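Local coordinates for PKS_KS domain-containing protein (Photorhabdus luminescens subsp. laumondii, PDB 6SMO) that probably acts as a beta-ketoacyl-acyl carrier protein synthase of the thiolase superfamily and binds a pentaoxo-dodecanal chain in its pocket, at residues Ala193-Leu198 / Lys423-Phe428; Ser330-Ser335 / Ile341-Ala346. All coordinates share one frame; numbering follows the deposited sequence.

Contact 1. Residues Ala193-Leu198 / Lys423-Phe428; sequences AGLDAL and KLSSGF. With LKZ (3,5,7,9,11-pentakis(oxidanylidene)dodecanal), chain H.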
loop_
_atom_site.group_PDB
_atom_site.type_symbol
_atom_site.label_atom_id
_atom_site.label_comp_id
_atom_site.label_asym_id
_atom_site.label_seq_id
_atom_site.Cartn_x
_atom_site.Cartn_y
_atom_site.Cartn_z
ATOM N N ALA B 193 0.190 5.825 1.426
ATOM C CA ALA B 193 1.441 5.095 1.746
ATOM C C ALA B 193 2.512 6.053 2.283
ATOM O O ALA B 193 3.214 5.666 3.237
ATOM C CB ALA B 193 1.920 4.364 0.516
ATOM N N GLY B 194 2.631 7.245 1.689
ATOM C CA GLY B 194 3.607 8.279 2.086
ATOM C C GLY B 194 3.519 8.614 3.567
ATOM O O GLY B 194 4.554 8.501 4.252
ATOM N N LEU B 195 2.331 9.004 4.044
ATOM C CA LEU B 195 2.078 9.373 5.466
ATOM C C LEU B 195 2.134 8.122 6.350
ATOM O O LEU B 195 2.530 8.256 7.523
ATOM C CB LEU B 195 0.712 10.056 5.604
ATOM C CG LEU B 195 0.569 11.448 4.988
ATOM C CD1 LEU B 195 -0.636 12.159 5.582
ATOM C CD2 LEU B 195 1.820 12.294 5.184
ATOM N N ASP B 196 1.728 6.965 5.820
ATOM C CA ASP B 196 1.719 5.671 6.558
ATOM C C ASP B 196 3.163 5.248 6.857
ATOM O O ASP B 196 3.392 4.682 7.946
ATOM C CB ASP B 196 0.944 4.599 5.786
ATOM C CG ASP B 196 -0.553 4.853 5.717
ATOM O OD1 ASP B 196 -1.013 5.840 6.325
ATOM O OD2 ASP B 196 -1.251 4.057 5.060
ATOM N N ALA B 197 4.094 5.519 5.936
ATOM C CA ALA B 197 5.549 5.286 6.099
ATOM C C ALA B 197 6.097 6.206 7.196
ATOM O O ALA B 197 6.896 5.728 8.025
ATOM C CB ALA B 197 6.262 5.500 4.788
ATOM N N LEU B 198 5.684 7.478 7.192
ATOM C CA LEU B 198 6.023 8.478 8.242
ATOM C C LEU B 198 5.386 8.052 9.571
ATOM O O LEU B 198 6.034 8.233 10.620
ATOM C CB LEU B 198 5.529 9.863 7.809
ATOM C CG LEU B 198 6.263 10.486 6.622
ATOM C CD1 LEU B 198 5.472 11.649 6.043
ATOM C CD2 LEU B 198 7.658 10.943 7.022
ATOM N N LYS B 423 -1.912 17.691 8.038
ATOM C CA LYS B 423 -1.507 17.160 6.709
ATOM C C LYS B 423 -2.441 16.005 6.340
ATOM O O LYS B 423 -2.263 14.905 6.895
ATOM C CB LYS B 423 -0.040 16.721 6.746
ATOM C CG LYS B 423 0.456 15.959 5.524
ATOM C CD LYS B 423 0.545 16.802 4.271
ATOM C CE LYS B 423 0.549 15.976 3.003
ATOM N NZ LYS B 423 -0.814 15.531 2.629
ATOM N N LEU B 424 -3.394 16.260 5.440
ATOM C CA LEU B 424 -4.452 15.299 5.027
ATOM C C LEU B 424 -3.990 14.556 3.769
ATOM O O LEU B 424 -3.498 15.225 2.838
ATOM C CB LEU B 424 -5.755 16.066 4.772
ATOM C CG LEU B 424 -6.551 16.485 6.010
ATOM C CD1 LEU B 424 -5.657 17.088 7.084
ATOM C CD2 LEU B 424 -7.651 17.465 5.632
ATOM N N SER B 425 -4.135 13.227 3.755
ATOM C CA SER B 425 -3.850 12.346 2.591
ATOM C C SER B 425 -5.004 11.359 2.388
ATOM O O SER B 425 -5.621 10.949 3.390
ATOM C CB SER B 425 -2.535 11.628 2.750
ATOM O OG SER B 425 -1.448 12.530 2.603
ATOM N N SER B 426 -5.271 11.001 1.129
ATOM C CA SER B 426 -6.348 10.074 0.697
ATOM C C SER B 426 -5.847 9.225 -0.475
ATOM O O SER B 426 -5.063 9.748 -1.290
ATOM C CB SER B 426 -7.601 10.828 0.330
ATOM O OG SER B 426 -8.178 11.440 1.474
ATOM N N GLY B 427 -6.295 7.976 -0.539
ATOM C CA GLY B 427 -5.936 7.059 -1.630
ATOM C C GLY B 427 -7.057 6.072 -1.885
ATOM O O GLY B 427 -8.111 6.204 -1.257
ATOM N N PHE B 428 -6.800 5.076 -2.739
ATOM C CA PHE B 428 -7.776 4.008 -3.080
ATOM C C PHE B 428 -7.918 3.038 -1.905
ATOM O O PHE B 428 -6.999 2.978 -1.089
ATOM C CB PHE B 428 -7.431 3.326 -4.402
ATOM C CG PHE B 428 -7.686 4.177 -5.617
ATOM C CD1 PHE B 428 -8.408 5.349 -5.515
ATOM C CD2 PHE B 428 -7.221 3.798 -6.859
ATOM C CE1 PHE B 428 -8.649 6.131 -6.629
ATOM C CE2 PHE B 428 -7.462 4.579 -7.973
ATOM C CZ PHE B 428 -8.173 5.743 -7.855
HETATM C C4 LKZ H . -2.619 1.661 -11.672
HETATM C C5 LKZ H . -2.622 1.067 -10.285
HETATM C C6 LKZ H . -1.798 1.787 -9.212
HETATM C C7 LKZ H . -2.745 2.421 -8.217
HETATM C C8 LKZ H . -2.184 3.136 -6.981
HETATM C C10 LKZ H . -4.912 7.291 -5.363
HETATM C C22 LKZ H . -1.623 0.882 -12.508
HETATM C C11 LKZ H . -3.628 8.060 -5.546
HETATM O O19 LKZ H . -3.496 8.916 -6.401
HETATM C C3 LKZ H . -4.454 5.848 -5.268
HETATM O O23 LKZ H . -4.786 5.155 -4.322
HETATM C C2 LKZ H . -3.462 5.354 -6.330
HETATM C C9 LKZ H . -3.364 3.828 -6.294
HETATM O O20 LKZ H . -4.249 3.155 -5.804
HETATM O O21 LKZ H . -3.937 2.405 -8.431
HETATM O O22 LKZ H . -3.240 0.040 -10.060
HETATM O O24 LKZ H . -1.959 -0.044 -13.231
HETATM C C23 LKZ H . -0.178 1.326 -12.395
#
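Leu195 reaches from helix 193-206 onto Ser425 and Lys423 of strand 420-427, joining a helix that lies in the family's N-terminal ketoacyl synthase range to a strand of the large mixed sheet in a thiolase-like fold. The nearest CA atoms, those of Leu195 and Ser425, are 7.2 Å apart, and the contact is carried mainly by side chains, with the carbonyl of Lys423 also touched. With CG anti to its own carbonyl carbon (chi1 -69°), Leu195 sends both methyl groups toward the strand, and they divide the work. Its CD1 lies 3.5 Å from Ser425 CB and the same distance from Lys423 O. The other methyl, CD2, packs 3.9 Å from Lys423 CG, where the two side chains cross at a slant.

The lysine chain leaves the backbone with CG anti to N (chi1 171°) and then bends at chi2 and again at chi4. This double turn carries the ammonium forward along the strand, where Lys423 NZ donates to Ser425 OG at 3.1 Å; Glu378 is a long, weak ionic partner. Ser425 OG is also hydrogen-bonded to Asn375, so the buried hydroxyl beside the leucine has two polar partners. Further along the strand the segment reaches the ligand pocket. LKZ C3 sits 3.6 Å above one face of the Phe428 ring, displaced toward its rim, while Phe428 N donates to LKZ O23 at 2.6 Å with an N-H...O angle of 159°.

Contact 2. Residues Ser330-Ser335 / Ile341-Ala346; sequences SAHGSS and INESNA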
loop_
_atom_site.group_PDB
_atom_site.type_symbol
_atom_site.label_atom_id
_atom_site.label_comp_id
_atom_site.label_asym_id
_atom_site.label_seq_id
_atom_site.Cartn_x
_atom_site.Cartn_y
_atom_site.Cartn_z
ATOM N N SER B 330 -2.202 21.450 5.329
ATOM C CA SER B 330 -1.653 21.003 4.020
ATOM C C SER B 330 -2.549 19.892 3.460
ATOM O O SER B 330 -2.222 18.707 3.664
ATOM C CB SER B 330 -0.222 20.545 4.150
ATOM O OG SER B 330 0.260 20.031 2.916
ATOM N N ALA B 331 -3.644 20.261 2.789
ATOM C CA ALA B 331 -4.684 19.325 2.302
ATOM C C ALA B 331 -4.135 18.486 1.143
ATOM O O ALA B 331 -3.168 18.927 0.489
ATOM C CB ALA B 331 -5.924 20.080 1.892
ATOM N N HIS B 332 -4.795 17.352 0.896
ATOM C CA HIS B 332 -4.449 16.405 -0.192
ATOM C C HIS B 332 -4.630 17.110 -1.535
ATOM O O HIS B 332 -3.696 17.054 -2.333
ATOM C CB HIS B 332 -5.346 15.173 -0.046
ATOM C CG HIS B 332 -5.116 14.104 -1.050
ATOM N ND1 HIS B 332 -4.111 13.196 -0.925
ATOM C CD2 HIS B 332 -5.773 13.788 -2.177
ATOM C CE1 HIS B 332 -4.144 12.371 -1.941
ATOM N NE2 HIS B 332 -5.151 12.713 -2.720
ATOM N N GLY B 333 -5.776 17.774 -1.731
ATOM C CA GLY B 333 -6.065 18.621 -2.908
ATOM C C GLY B 333 -5.740 18.026 -4.267
ATOM O O GLY B 333 -4.948 18.651 -4.966
ATOM N N SER B 334 -6.289 16.866 -4.628
ATOM C CA SER B 334 -5.994 16.234 -5.945
ATOM C C SER B 334 -6.554 17.016 -7.148
ATOM O O SER B 334 -6.070 16.796 -8.266
ATOM C CB SER B 334 -6.389 14.787 -5.975
ATOM O OG SER B 334 -7.737 14.622 -5.596
ATOM N N SER B 335 -7.585 17.830 -6.937
ATOM C CA SER B 335 -8.272 18.626 -7.992
ATOM C C SER B 335 -9.265 17.741 -8.758
ATOM O O SER B 335 -9.500 18.013 -9.951
ATOM C CB SER B 335 -7.285 19.296 -8.921
ATOM O OG SER B 335 -7.946 20.195 -9.800
ATOM N N ILE B 341 -14.237 18.549 -2.225
ATOM C CA ILE B 341 -15.502 18.752 -1.455
ATOM C C ILE B 341 -15.439 17.909 -0.172
ATOM O O ILE B 341 -15.905 18.402 0.876
ATOM C CB ILE B 341 -16.751 18.441 -2.312
ATOM C CG1 ILE B 341 -18.037 18.907 -1.623
ATOM C CG2 ILE B 341 -16.825 16.967 -2.694
ATOM C CD1 ILE B 341 -19.228 19.029 -2.549
ATOM N N ASN B 342 -14.867 16.702 -0.254
ATOM C CA ASN B 342 -14.742 15.731 0.869
ATOM C C ASN B 342 -13.894 16.349 1.987
ATOM O O ASN B 342 -14.315 16.263 3.159
ATOM C CB ASN B 342 -14.165 14.392 0.393
ATOM C CG ASN B 342 -13.889 13.416 1.517
ATOM O OD1 ASN B 342 -12.862 13.505 2.187
ATOM N ND2 ASN B 342 -14.786 12.463 1.716
ATOM N N GLU B 343 -12.750 16.943 1.633
ATOM C CA GLU B 343 -11.768 17.525 2.590
ATOM C C GLU B 343 -12.326 18.814 3.204
ATOM O O GLU B 343 -12.130 19.015 4.418
ATOM C CB GLU B 343 -10.433 17.797 1.893
ATOM C CG GLU B 343 -9.643 16.538 1.593
ATOM C CD GLU B 343 -8.215 16.795 1.148
ATOM O OE1 GLU B 343 -8.031 17.339 0.039
ATOM O OE2 GLU B 343 -7.291 16.467 1.916
ATOM N N SER B 344 -12.974 19.659 2.395
ATOM C CA SER B 344 -13.576 20.949 2.823
ATOM C C SER B 344 -14.624 20.695 3.912
ATOM O O SER B 344 -14.562 21.370 4.959
ATOM C CB SER B 344 -14.165 21.692 1.651
ATOM O OG SER B 344 -13.156 22.030 0.712
ATOM N N ASN B 345 -15.536 19.746 3.672
ATOM C CA ASN B 345 -16.629 19.368 4.610
ATOM C C ASN B 345 -16.040 18.657 5.837
ATOM O O ASN B 345 -16.632 18.792 6.926
ATOM C CB ASN B 345 -17.694 18.507 3.923
ATOM C CG ASN B 345 -18.525 19.278 2.918
ATOM O OD1 ASN B 345 -18.784 20.467 3.095
ATOM N ND2 ASN B 345 -18.955 18.607 1.863
ATOM N N ALA B 346 -14.929 17.931 5.670
ATOM C CA ALA B 346 -14.213 17.218 6.757
ATOM C C ALA B 346 -13.632 18.234 7.749
ATOM O O ALA B 346 -13.826 18.044 8.967
ATOM C CB ALA B 346 -13.138 16.327 6.186
#
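Glu343 lays its carboxylate against the backbone of Ala331-Gly333 and takes two successive peptide N-H groups, one on each oxygen. His332 N donates to OE2 of Glu343 at 2.8 Å with an angle of 157°, and Gly333 N to OE1 of Glu343 at 2.9 Å and a straighter 169°. Both oxygens use their syn lone pairs, on the sides facing each other, so the acid grips the loop as a fork and the pair restrains rotation about the CG-CD bond. An extended chain beyond CG makes this span possible from helix 337-350. In the thiolase-like fold the segment 330-335 is the loop that follows strand 326-330 and leads into that same helix, which thus reaches back to hold its own approach.

Packing supplements the bonds: Ala331 CB stands 3.9 Å from OE2 of Glu343. His332 begins toward the helix, but with CG anti to the backbone N (chi1 -179°) its ring leads away and meets His369 of the ligand pocket, the two ring planes at about 80°. The carbonyls of the same residues are bonded too: His332 O accepts a hydrogen bond from Lys364, and Gly333 O one from Ser362.

How the contacts relate
Contact 2 is nested along the chain inside the loop closed by contact 1, and their centres lie 13 Å apart. Strand 420-427 joins them: it runs parallel to strand 326-330 in the mixed sheet, and Leu424 N probably donates to Ser330 O at 3.2 Å. Side chains alternate across this strand, Lys423 and Ser425 facing helix 193-206 while Leu424 points to the other side, where its CB comes within 3.3 Å of Glu343 OE2. Contact 1 enters the ligand pocket, while contact 2 contributes no residue to it. Phe428, at the end of segment 423-428, touches the ligand directly, whereas the side chain of His332 stays about 6 Å from the bound LKZ, as a second-shell residue.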